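Beta-galactosidase (Bacillus circulans, PDB 4MAD) probably hydrolyses terminal non-reducing beta-D-galactose residues of beta-D-galactosides, as a glycoside hydrolase of family 35. Local coordinates at residues F118-L123 / G390-F395; P126-K129 / F133-P136; K140-F145 / L182-D187; G460-N463 / V469-K472. All coordinates share one frame; numbering follows the deposited sequence.

Contacts 2 and 3 belong to the barrel and share helix 135-152. Contact 2 is a surface contact at the N-terminal start of that helix. Contact 3 is a buried face between it and helix 179-192. Contact 1 joins a barrel loop to the first all-beta domain, mainly by packing round one tyrosine. Contact 4 is buried within that all-beta domain and is dominated by charges. Contacts 1 and 4 have centres about 9 Å apart and touch directly: R461 NH2 probably hydrogen-bonds A392 O, and Y471 OH probably hydrogen-bonds L123 O. Contact 3 combines apolar packing with one phenol-carboxylate bond and does not touch contact 4.

Contact 1. Residues F118-L123 / G390-F395; sequences FPYWLL and GQAYGF
The backbone N of Y120 donates to a water whose O lies 2.7 Å away. The same water stands 3.1 Å from Y393 OH, so it bridges the two segments. It lies near the plane of the Y120 ring, at the edge. Direct contact comes from the Y120 ring, which lies flat against the backbone of Q391 and A392. The A392 N is over the ring centre, 3.8 Å above its plane. W121 CB covers the opposite face. The ring is thus held between its own sequence neighbour and the 390-395 loop. A chi1 of 80° puts CG of Y120 between the backbone N and the carbonyl carbon, and this turns the ring towards that loop. The methyl of A392 packs close, with its CB 3.3 Å from Y120 CD2. The same CB lies over the centre of the Y393 ring, so the methyl serves both tyrosines. At the far end of the ring Y120 OH hydrogen-bonds E75. Inside the 390-395 loop, Q391 ties the chain down. Its NE2 gives nearly straight bonds to Y393 O at 2.8 Å and to F395 O at 2.9 Å. Both acceptors lie close to the amide plane, so the two bonds should fix its rotation. The contact joins the loop between strand 100-104 and helix 135-152 of the barrel to the all-beta domain. On the barrel side F118, P119 and L122 rest on W69 of helix 69-72, and W121 reaches K140 of helix 135-152. On the other side Q391 packs on P492 of strand 488-493.

Contact 2. Residues P126-K129 / F133-P136; sequences PNIK and FNQP
N134 points its side chain at I128 and K129 from the N-cap position of helix 135-152, which follows strand 100-104 of the barrel. The approach differs for the two partners. N134 meets the I128 side chain at about a right angle and passes K129 at a slant. A chi1 of 177° sets CG of N134 opposite its backbone N, and this carries the amide across to the 126-129 backbone. The amide group ends up close to N127 O and K129 N. N134 CB lies 3.4 Å from K129 O. The aliphatic start of K129 lies beside the N134 side chain, while the K129 chain bends at chi2 (-71°) and carries its ammonium off from N134. P136 is the second main partner. It sits in the first helical turn, where its missing amide hydrogen costs no helix bond. P136 directs its ring carbons at the 126-129 segment: CB is 4.5 Å from I128 CB. I128 also touches Y137 of the same helix, and F133 reaches K180 and Y184 on helix 179-192. The contact therefore sets 126-129, a few residues earlier in the loop, against the start of the helix. P136 CG also reaches the loop backbone, 3.9 Å from P126 O.

Contact 3. Residues K140-F145 / L182-D187; sequences KVDAYF and LQYLRD
Y184 holds CG anti to its backbone N, beside the carbonyl carbon (chi1 -176°), which carries the ring out from helix 179-192 towards D142. The D142 carboxylate reaches over from helix 135-152. Each side chain thus extends to meet the other in the gap between the helices. Y184 OH donates to D142 OD2 over 2.6 Å. The acceptor uses its syn lone pair, on the side of the other oxygen. OD2 lies near the plane of the tyrosine ring, at its edge, but the carboxylate is turned 45° against the ring. This bond lies on the partly exposed flank of the interface. The other carboxylate oxygen, D142 OD1, has a long and weak ion pair with R192.

The buried side is apolar. L185 CD1 lies 4.3 Å from V141 CG1 and also 4.3 Å from F145 CE2. One leucine methyl therefore meets two residues a helical turn apart. V141 CG1 in turn sits over the centre of the F145 ring, and so the valine and phenylalanine form one surface for the leucine. F145 also meets F149 edge-to-face and touches I189 and R192.

The short helical segments run nearly parallel, at 16°, with their axes 11.9 Å apart at closest approach. Such spacing leaves the contact to side chains. These helices follow the adjacent barrel strands 100-104 and 163-167, as neighbouring outer helices do in a (beta/alpha)8 barrel. L185 touches E169 in the loop after strand 163-167, and V141 leans on W69 of helix 69-72.

Contact 4. Residues G460-N463 / V469-K472; sequences GRIN and VDYK
D470 OD2 takes two bonds at once. I462 N donates to it at 3.0 Å and 172°, and OD2 accepts with its anti lone pair. K472 NZ adds a salt bridge of 2.8 Å to the same oxygen, from above the carboxylate plane. D470 OD1 pairs with R434. K472 NZ also donates to G460 O at 3.1 Å, from well above the carbonyl plane. NZ pairs with D418 as well, and G460 O accepts a second bond from Y306 OH. The buried ammonium thus has three oxygen partners, two of which belong to carboxylates and probably stabilise its charge. Bends at chi2 (-65°) and chi3 bring K472 NZ back to G460 O and D470 OD2.

The R461 and K472 side chains run antiparallel, one alongside the other. K472 CG covers one face of the guanidinium, 3.8 Å from R461 NE, while D470 O lies at the edge. R461 spends its charge elsewhere, in salt bridges to E387 and to E114 of the barrel. I462 packs CG1 and CD1 against the OD2 side of D470, with CG1 3.5 Å from OD2. This buried charge network closes the loop between strands 449-457 and 473-480 in the first all-beta domain of a family 35 beta-galactosidase.

Contact 1. Residues F118-L123 / G390-F395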
loop_
_atom_site.group_PDB
_atom_site.type_symbol
_atom_site.label_atom_id
_atom_site.label_comp_id
_atom_site.label_asym_id
_atom_site.label_seq_id
_atom_site.Cartn_x
_atom_site.Cartn_y
_atom_site.Cartn_z
ATOM N N PHE A 118 4.621 1.738 8.316
ATOM C CA PHE A 118 4.596 1.890 9.776
ATOM C C PHE A 118 3.252 1.389 10.315
ATOM O O PHE A 118 2.293 1.673 9.777
ATOM C CB PHE A 118 4.741 3.355 10.185
ATOM C CG PHE A 118 6.142 3.883 10.204
ATOM C CD1 PHE A 118 7.218 3.103 10.495
ATOM C CD2 PHE A 118 6.360 5.208 9.997
ATOM C CE1 PHE A 118 8.460 3.625 10.547
ATOM C CE2 PHE A 118 7.613 5.707 10.051
ATOM C CZ PHE A 118 8.652 4.902 10.325
ATOM N N PRO A 119 3.237 0.673 11.411
ATOM C CA PRO A 119 1.990 0.287 12.059
ATOM C C PRO A 119 1.267 1.466 12.628
ATOM O O PRO A 119 1.919 2.292 13.097
ATOM C CB PRO A 119 2.454 -0.586 13.214
ATOM C CG PRO A 119 3.817 -0.956 12.906
ATOM C CD PRO A 119 4.398 0.096 12.078
ATOM N N TYR A 120 -0.044 1.443 12.677
ATOM C CA TYR A 120 -0.868 2.578 13.039
ATOM C C TYR A 120 -0.519 2.946 14.478
ATOM O O TYR A 120 -0.567 4.052 14.835
ATOM C CB TYR A 120 -2.354 2.266 12.908
ATOM C CG TYR A 120 -2.864 1.504 14.066
ATOM C CD1 TYR A 120 -3.529 2.134 15.082
ATOM C CD2 TYR A 120 -2.641 0.165 14.193
ATOM C CE1 TYR A 120 -3.972 1.450 16.166
ATOM C CE2 TYR A 120 -3.095 -0.516 15.299
ATOM C CZ TYR A 120 -3.757 0.138 16.282
ATOM O OH TYR A 120 -4.180 -0.562 17.349
ATOM N N TRP A 121 -0.165 1.954 15.257
ATOM C CA TRP A 121 0.062 2.116 16.673
ATOM C C TRP A 121 1.290 2.896 17.079
ATOM O O TRP A 121 1.406 3.226 18.223
ATOM C CB TRP A 121 -0.070 0.815 17.470
ATOM C CG TRP A 121 0.784 -0.206 17.062
ATOM C CD1 TRP A 121 0.481 -1.170 16.240
ATOM C CD2 TRP A 121 2.135 -0.376 17.409
ATOM N NE1 TRP A 121 1.524 -1.973 16.035
ATOM C CE2 TRP A 121 2.580 -1.504 16.748
ATOM C CE3 TRP A 121 3.008 0.306 18.226
ATOM C CZ2 TRP A 121 3.863 -1.970 16.872
ATOM C CZ3 TRP A 121 4.262 -0.131 18.339
ATOM C CH2 TRP A 121 4.702 -1.262 17.660
ATOM N N LEU A 122 2.177 3.165 16.142
ATOM C CA LEU A 122 3.246 4.071 16.422
ATOM C C LEU A 122 2.669 5.423 16.800
ATOM O O LEU A 122 3.213 6.112 17.589
ATOM C CB LEU A 122 4.178 4.239 15.232
ATOM C CG LEU A 122 5.010 3.014 14.895
ATOM C CD1 LEU A 122 6.023 3.194 13.769
ATOM C CD2 LEU A 122 5.617 2.432 16.074
ATOM N N LEU A 123 1.569 5.786 16.195
ATOM C CA LEU A 123 1.037 7.120 16.380
ATOM C C LEU A 123 0.676 7.446 17.851
ATOM O O LEU A 123 0.579 8.584 18.212
ATOM C CB LEU A 123 -0.118 7.389 15.449
ATOM C CG LEU A 123 0.313 7.671 14.023
ATOM C CD1 LEU A 123 -0.796 7.496 13.077
ATOM C CD2 LEU A 123 0.908 9.011 13.881
ATOM N N GLY A 390 -7.782 2.215 19.226
ATOM C CA GLY A 390 -7.223 0.966 18.785
ATOM C C GLY A 390 -7.490 0.534 17.366
ATOM O O GLY A 390 -7.439 -0.620 17.096
ATOM N N GLN A 391 -7.754 1.481 16.484
ATOM C CA GLN A 391 -8.139 1.159 15.135
ATOM C C GLN A 391 -7.169 1.620 14.046
ATOM O O GLN A 391 -6.923 2.771 13.908
ATOM C CB GLN A 391 -9.503 1.776 14.813
ATOM C CG GLN A 391 -10.018 1.386 13.436
ATOM C CD GLN A 391 -11.257 2.111 13.018
ATOM O OE1 GLN A 391 -11.826 2.842 13.782
ATOM N NE2 GLN A 391 -11.680 1.891 11.793
ATOM N N ALA A 392 -6.645 0.682 13.284
ATOM C CA ALA A 392 -5.750 1.003 12.194
ATOM C C ALA A 392 -6.399 1.506 10.940
ATOM O O ALA A 392 -6.089 2.525 10.471
ATOM C CB ALA A 392 -4.903 -0.220 11.845
ATOM N N TYR A 393 -7.330 0.721 10.438
ATOM C CA TYR A 393 -7.913 0.933 9.126
ATOM C C TYR A 393 -9.451 0.974 9.087
ATOM O O TYR A 393 -10.086 0.468 9.927
ATOM C CB TYR A 393 -7.416 -0.099 8.121
ATOM C CG TYR A 393 -5.976 -0.527 8.199
ATOM C CD1 TYR A 393 -4.959 0.347 7.960
ATOM C CD2 TYR A 393 -5.641 -1.838 8.443
ATOM C CE1 TYR A 393 -3.668 -0.038 8.002
ATOM C CE2 TYR A 393 -4.361 -2.223 8.539
ATOM C CZ TYR A 393 -3.357 -1.351 8.292
ATOM O OH TYR A 393 -2.087 -1.721 8.394
ATOM N N GLY A 394 -9.979 1.614 8.064
ATOM C CA GLY A 394 -11.395 1.622 7.789
ATOM C C GLY A 394 -12.203 2.867 8.066
ATOM O O GLY A 394 -11.770 3.904 7.787
ATOM N N PHE A 395 -13.379 2.700 8.660
ATOM C CA PHE A 395 -14.346 3.758 8.877
ATOM C C PHE A 395 -14.583 3.822 10.378
ATOM O O PHE A 395 -14.327 2.890 11.062
ATOM C CB PHE A 395 -15.677 3.447 8.182
ATOM C CG PHE A 395 -15.594 3.326 6.685
ATOM C CD1 PHE A 395 -15.903 4.381 5.885
ATOM C CD2 PHE A 395 -15.230 2.147 6.082
ATOM C CE1 PHE A 395 -15.813 4.297 4.558
ATOM C CE2 PHE A 395 -15.163 2.072 4.738
ATOM C CZ PHE A 395 -15.444 3.140 3.984
HETATM O O HOH W 1 -1.116 -0.424 11.019
#

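Contact 2. Residues P126-K129 / F133-P136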
loop_
_atom_site.group_PDB
_atom_site.type_symbol
_atom_site.label_atom_id
_atom_site.label_comp_id
_atom_site.label_asym_id
_atom_site.label_seq_id
_atom_site.Cartn_x
_atom_site.Cartn_y
_atom_site.Cartn_z
ATOM N N PRO A 126 3.892 7.615 23.309
ATOM C CA PRO A 126 4.204 8.908 23.872
ATOM C C PRO A 126 5.600 9.303 23.478
ATOM O O PRO A 126 6.473 8.503 23.444
ATOM C CB PRO A 126 4.151 8.655 25.359
ATOM C CG PRO A 126 3.286 7.529 25.511
ATOM C CD PRO A 126 3.527 6.661 24.352
ATOM N N ASN A 127 5.721 10.538 23.076
ATOM C CA ASN A 127 6.961 11.208 22.865
ATOM C C ASN A 127 7.685 10.753 21.616
ATOM O O ASN A 127 8.781 11.095 21.420
ATOM C CB ASN A 127 7.836 11.132 24.107
ATOM C CG ASN A 127 7.185 11.774 25.299
ATOM O OD1 ASN A 127 6.711 12.845 25.209
ATOM N ND2 ASN A 127 7.132 11.080 26.390
ATOM N N ILE A 128 7.033 9.970 20.784
ATOM C CA ILE A 128 7.679 9.428 19.618
ATOM C C ILE A 128 7.946 10.467 18.563
ATOM O O ILE A 128 7.192 11.368 18.406
ATOM C CB ILE A 128 6.900 8.254 19.046
ATOM C CG1 ILE A 128 7.756 7.424 18.102
ATOM C CG2 ILE A 128 5.687 8.722 18.373
ATOM C CD1 ILE A 128 7.197 6.169 17.811
ATOM N N LYS A 129 9.082 10.313 17.910
ATOM C CA LYS A 129 9.416 11.042 16.720
ATOM C C LYS A 129 9.914 10.046 15.707
ATOM O O LYS A 129 10.703 9.222 16.036
ATOM C CB LYS A 129 10.472 12.088 17.018
ATOM C CG LYS A 129 9.991 13.160 17.911
ATOM C CD LYS A 129 9.018 14.060 17.279
ATOM C CE LYS A 129 8.417 14.935 18.314
ATOM N NZ LYS A 129 7.718 16.100 17.816
ATOM N N PHE A 133 16.747 9.912 15.686
ATOM C CA PHE A 133 17.351 9.243 16.803
ATOM C C PHE A 133 16.503 9.468 18.065
ATOM O O PHE A 133 16.859 10.206 18.941
ATOM C CB PHE A 133 18.799 9.703 17.025
ATOM C CG PHE A 133 19.579 8.798 17.872
ATOM C CD1 PHE A 133 19.874 7.543 17.461
ATOM C CD2 PHE A 133 20.018 9.197 19.111
ATOM C CE1 PHE A 133 20.568 6.716 18.228
ATOM C CE2 PHE A 133 20.709 8.359 19.881
ATOM C CZ PHE A 133 20.987 7.096 19.432
ATOM N N ASN A 134 15.410 8.758 18.129
ATOM C CA ASN A 134 14.388 8.894 19.180
ATOM C C ASN A 134 14.184 7.614 19.967
ATOM O O ASN A 134 13.880 6.652 19.417
ATOM C CB ASN A 134 13.076 9.279 18.506
ATOM C CG ASN A 134 11.915 9.386 19.446
ATOM O OD1 ASN A 134 11.753 10.374 20.090
ATOM N ND2 ASN A 134 11.072 8.429 19.438
ATOM N N GLN A 135 14.287 7.646 21.280
ATOM C CA GLN A 135 14.269 6.404 22.040
ATOM C C GLN A 135 12.998 5.578 21.918
ATOM O O GLN A 135 13.052 4.415 21.734
ATOM C CB GLN A 135 14.606 6.638 23.536
ATOM C CG GLN A 135 14.791 5.376 24.359
ATOM C CD GLN A 135 14.694 5.666 25.857
ATOM O OE1 GLN A 135 14.649 6.800 26.252
ATOM N NE2 GLN A 135 14.662 4.634 26.678
ATOM N N PRO A 136 11.844 6.189 22.014
ATOM C CA PRO A 136 10.642 5.391 21.897
ATOM C C PRO A 136 10.551 4.772 20.497
ATOM O O PRO A 136 10.220 3.664 20.348
ATOM C CB PRO A 136 9.536 6.410 22.123
ATOM C CG PRO A 136 10.140 7.432 22.815
ATOM C CD PRO A 136 11.504 7.560 22.395
#

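Contact 3. Residues K140-F145 / L182-D187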
loop_
_atom_site.group_PDB
_atom_site.type_symbol
_atom_site.label_atom_id
_atom_site.label_comp_id
_atom_site.label_asym_id
_atom_site.label_seq_id
_atom_site.Cartn_x
_atom_site.Cartn_y
_atom_site.Cartn_z
ATOM N N LYS A 140 10.773 0.427 19.478
ATOM C CA LYS A 140 9.809 -0.297 18.672
ATOM C C LYS A 140 10.470 -1.005 17.476
ATOM O O LYS A 140 10.213 -2.119 17.200
ATOM C CB LYS A 140 8.680 0.630 18.201
ATOM C CG LYS A 140 7.938 1.349 19.298
ATOM C CD LYS A 140 7.559 0.489 20.431
ATOM C CE LYS A 140 6.648 1.245 21.395
ATOM N NZ LYS A 140 6.513 0.591 22.647
ATOM N N VAL A 141 11.353 -0.310 16.806
ATOM C CA VAL A 141 12.044 -0.858 15.667
ATOM C C VAL A 141 12.874 -2.094 16.095
ATOM O O VAL A 141 12.972 -3.040 15.407
ATOM C CB VAL A 141 12.974 0.183 15.078
ATOM C CG1 VAL A 141 13.886 -0.358 14.087
ATOM C CG2 VAL A 141 12.204 1.348 14.536
ATOM N N ASP A 142 13.503 -1.979 17.245
ATOM C CA ASP A 142 14.378 -3.006 17.719
ATOM C C ASP A 142 13.612 -4.271 18.004
ATOM O O ASP A 142 14.045 -5.362 17.730
ATOM C CB ASP A 142 15.165 -2.535 18.945
ATOM C CG ASP A 142 16.468 -1.827 18.590
ATOM O OD1 ASP A 142 16.976 -2.013 17.504
ATOM O OD2 ASP A 142 16.980 -1.072 19.400
ATOM N N ALA A 143 12.471 -4.111 18.612
ATOM C CA ALA A 143 11.675 -5.248 18.967
ATOM C C ALA A 143 11.163 -5.942 17.743
ATOM O O ALA A 143 11.157 -7.132 17.672
ATOM C CB ALA A 143 10.589 -4.868 19.823
ATOM N N TYR A 144 10.721 -5.161 16.791
ATOM C CA TYR A 144 10.245 -5.704 15.540
ATOM C C TYR A 144 11.338 -6.381 14.759
ATOM O O TYR A 144 11.185 -7.449 14.335
ATOM C CB TYR A 144 9.603 -4.608 14.713
ATOM C CG TYR A 144 9.409 -4.923 13.280
ATOM C CD1 TYR A 144 8.760 -6.048 12.892
ATOM C CD2 TYR A 144 9.846 -4.078 12.310
ATOM C CE1 TYR A 144 8.599 -6.352 11.561
ATOM C CE2 TYR A 144 9.717 -4.378 10.990
ATOM C CZ TYR A 144 9.067 -5.488 10.610
ATOM O OH TYR A 144 8.917 -5.746 9.301
ATOM N N PHE A 145 12.457 -5.725 14.660
ATOM C CA PHE A 145 13.586 -6.248 13.947
ATOM C C PHE A 145 14.078 -7.553 14.581
ATOM O O PHE A 145 14.502 -8.433 13.926
ATOM C CB PHE A 145 14.711 -5.231 13.847
ATOM C CG PHE A 145 14.667 -4.365 12.592
ATOM C CD1 PHE A 145 13.563 -4.288 11.819
ATOM C CD2 PHE A 145 15.746 -3.642 12.213
ATOM C CE1 PHE A 145 13.573 -3.489 10.694
ATOM C CE2 PHE A 145 15.709 -2.854 11.117
ATOM C CZ PHE A 145 14.637 -2.797 10.382
ATOM N N LEU A 182 20.838 6.804 11.374
ATOM C CA LEU A 182 21.263 5.922 10.310
ATOM C C LEU A 182 22.339 4.938 10.790
ATOM O O LEU A 182 22.318 3.798 10.482
ATOM C CB LEU A 182 21.783 6.714 9.140
ATOM C CG LEU A 182 20.771 7.521 8.351
ATOM C CD1 LEU A 182 21.421 8.342 7.268
ATOM C CD2 LEU A 182 19.738 6.651 7.791
ATOM N N GLN A 183 23.273 5.442 11.568
ATOM C CA GLN A 183 24.317 4.630 12.126
ATOM C C GLN A 183 23.789 3.597 13.061
ATOM O O GLN A 183 24.218 2.501 13.059
ATOM C CB GLN A 183 25.436 5.476 12.733
ATOM C CG GLN A 183 26.165 6.258 11.692
ATOM C CD GLN A 183 27.382 6.951 12.169
ATOM O OE1 GLN A 183 27.887 6.642 13.186
ATOM N NE2 GLN A 183 27.835 7.924 11.429
ATOM N N TYR A 184 22.826 3.969 13.858
ATOM C CA TYR A 184 22.246 3.017 14.736
ATOM C C TYR A 184 21.526 1.913 13.957
ATOM O O TYR A 184 21.583 0.760 14.275
ATOM C CB TYR A 184 21.281 3.711 15.642
ATOM C CG TYR A 184 20.699 2.797 16.652
ATOM C CD1 TYR A 184 21.310 2.615 17.858
ATOM C CD2 TYR A 184 19.561 2.098 16.393
ATOM C CE1 TYR A 184 20.803 1.779 18.778
ATOM C CE2 TYR A 184 19.025 1.267 17.321
ATOM C CZ TYR A 184 19.657 1.100 18.521
ATOM O OH TYR A 184 19.159 0.255 19.475
ATOM N N LEU A 185 20.824 2.325 12.935
ATOM C CA LEU A 185 20.127 1.381 12.059
ATOM C C LEU A 185 21.085 0.435 11.337
ATOM O O LEU A 185 20.875 -0.726 11.318
ATOM C CB LEU A 185 19.317 2.136 11.026
ATOM C CG LEU A 185 18.031 1.529 10.582
ATOM C CD1 LEU A 185 17.237 1.064 11.744
ATOM C CD2 LEU A 185 17.227 2.502 9.771
ATOM N N ARG A 186 22.168 0.978 10.831
ATOM C CA ARG A 186 23.141 0.174 10.134
ATOM C C ARG A 186 23.725 -0.896 11.041
ATOM O O ARG A 186 23.859 -2.020 10.709
ATOM C CB ARG A 186 24.247 1.095 9.684
ATOM C CG ARG A 186 25.511 0.471 9.155
ATOM C CD ARG A 186 26.669 1.401 9.279
ATOM N NE ARG A 186 27.075 1.689 10.652
ATOM C CZ ARG A 186 27.884 2.669 11.012
ATOM N NH1 ARG A 186 28.421 3.452 10.116
ATOM N NH2 ARG A 186 28.181 2.856 12.264
ATOM N N ASP A 187 24.081 -0.450 12.219
ATOM C CA ASP A 187 24.637 -1.324 13.218
ATOM C C ASP A 187 23.653 -2.362 13.689
ATOM O O ASP A 187 23.999 -3.493 13.912
ATOM C CB ASP A 187 25.190 -0.540 14.390
ATOM C CG ASP A 187 26.396 0.297 14.018
ATOM O OD1 ASP A 187 26.954 0.145 12.944
ATOM O OD2 ASP A 187 26.749 1.133 14.829
#

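Contact 4. Residues G460-N463 / V469-K472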
loop_
_atom_site.group_PDB
_atom_site.type_symbol
_atom_site.label_atom_id
_atom_site.label_comp_id
_atom_site.label_asym_id
_atom_site.label_seq_id
_atom_site.Cartn_x
_atom_site.Cartn_y
_atom_site.Cartn_z
ATOM N N GLY A 460 -6.383 6.311 3.713
ATOM C CA GLY A 460 -5.000 5.921 3.679
ATOM C C GLY A 460 -3.941 6.857 4.219
ATOM O O GLY A 460 -3.937 7.987 3.874
ATOM N N ARG A 461 -3.098 6.329 5.090
ATOM C CA ARG A 461 -2.088 7.127 5.726
ATOM C C ARG A 461 -0.971 7.476 4.765
ATOM O O ARG A 461 -0.488 6.650 4.101
ATOM C CB ARG A 461 -1.521 6.478 6.993
ATOM C CG ARG A 461 -2.473 6.377 8.152
ATOM C CD ARG A 461 -1.858 6.085 9.516
ATOM N NE ARG A 461 -2.901 5.975 10.519
ATOM C CZ ARG A 461 -3.702 4.947 10.589
ATOM N NH1 ARG A 461 -3.526 3.935 9.769
ATOM N NH2 ARG A 461 -4.638 4.907 11.479
ATOM N N ILE A 462 -0.601 8.737 4.776
ATOM C CA ILE A 462 0.447 9.302 3.988
ATOM C C ILE A 462 1.744 8.534 4.200
ATOM O O ILE A 462 2.057 8.131 5.244
ATOM C CB ILE A 462 0.671 10.784 4.347
ATOM C CG1 ILE A 462 -0.468 11.598 3.784
ATOM C CG2 ILE A 462 1.950 11.305 3.781
ATOM C CD1 ILE A 462 -0.657 12.899 4.409
ATOM N N ASN A 463 2.414 8.303 3.100
ATOM C CA ASN A 463 3.606 7.479 3.076
ATOM C C ASN A 463 4.899 8.144 2.624
ATOM O O ASN A 463 5.834 7.505 2.481
ATOM C CB ASN A 463 3.386 6.218 2.236
ATOM C CG ASN A 463 3.200 6.504 0.750
ATOM O OD1 ASN A 463 4.168 6.638 -0.027
ATOM N ND2 ASN A 463 1.964 6.575 0.361
ATOM N N VAL A 469 2.981 12.289 9.772
ATOM C CA VAL A 469 2.377 12.002 11.055
ATOM C C VAL A 469 0.900 12.234 10.874
ATOM O O VAL A 469 0.401 13.300 11.090
ATOM C CB VAL A 469 2.926 12.890 12.156
ATOM C CG1 VAL A 469 2.177 12.680 13.407
ATOM C CG2 VAL A 469 4.347 12.647 12.385
ATOM N N ASP A 470 0.220 11.205 10.431
ATOM C CA ASP A 470 -1.052 11.335 9.774
ATOM C C ASP A 470 -2.119 10.590 10.564
ATOM O O ASP A 470 -2.377 9.475 10.306
ATOM C CB ASP A 470 -0.956 10.798 8.343
ATOM C CG ASP A 470 -2.173 11.102 7.521
ATOM O OD1 ASP A 470 -2.912 11.987 7.847
ATOM O OD2 ASP A 470 -2.317 10.515 6.498
ATOM N N TYR A 471 -2.654 11.249 11.582
ATOM C CA TYR A 471 -3.729 10.710 12.377
ATOM C C TYR A 471 -5.000 10.663 11.554
ATOM O O TYR A 471 -5.253 11.531 10.826
ATOM C CB TYR A 471 -4.005 11.558 13.614
ATOM C CG TYR A 471 -2.924 11.515 14.655
ATOM C CD1 TYR A 471 -2.880 10.513 15.576
ATOM C CD2 TYR A 471 -1.954 12.464 14.698
ATOM C CE1 TYR A 471 -1.947 10.467 16.506
ATOM C CE2 TYR A 471 -0.993 12.419 15.629
ATOM C CZ TYR A 471 -0.997 11.416 16.521
ATOM O OH TYR A 471 -0.024 11.369 17.434
ATOM N N LYS A 472 -5.802 9.655 11.764
ATOM C CA LYS A 472 -7.014 9.486 11.025
ATOM C C LYS A 472 -8.288 9.532 11.925
ATOM O O LYS A 472 -8.230 9.278 13.110
ATOM C CB LYS A 472 -6.902 8.228 10.182
ATOM C CG LYS A 472 -5.718 8.227 9.294
ATOM C CD LYS A 472 -5.824 9.279 8.310
ATOM C CE LYS A 472 -5.206 8.884 6.982
ATOM N NZ LYS A 472 -5.035 9.952 6.075
#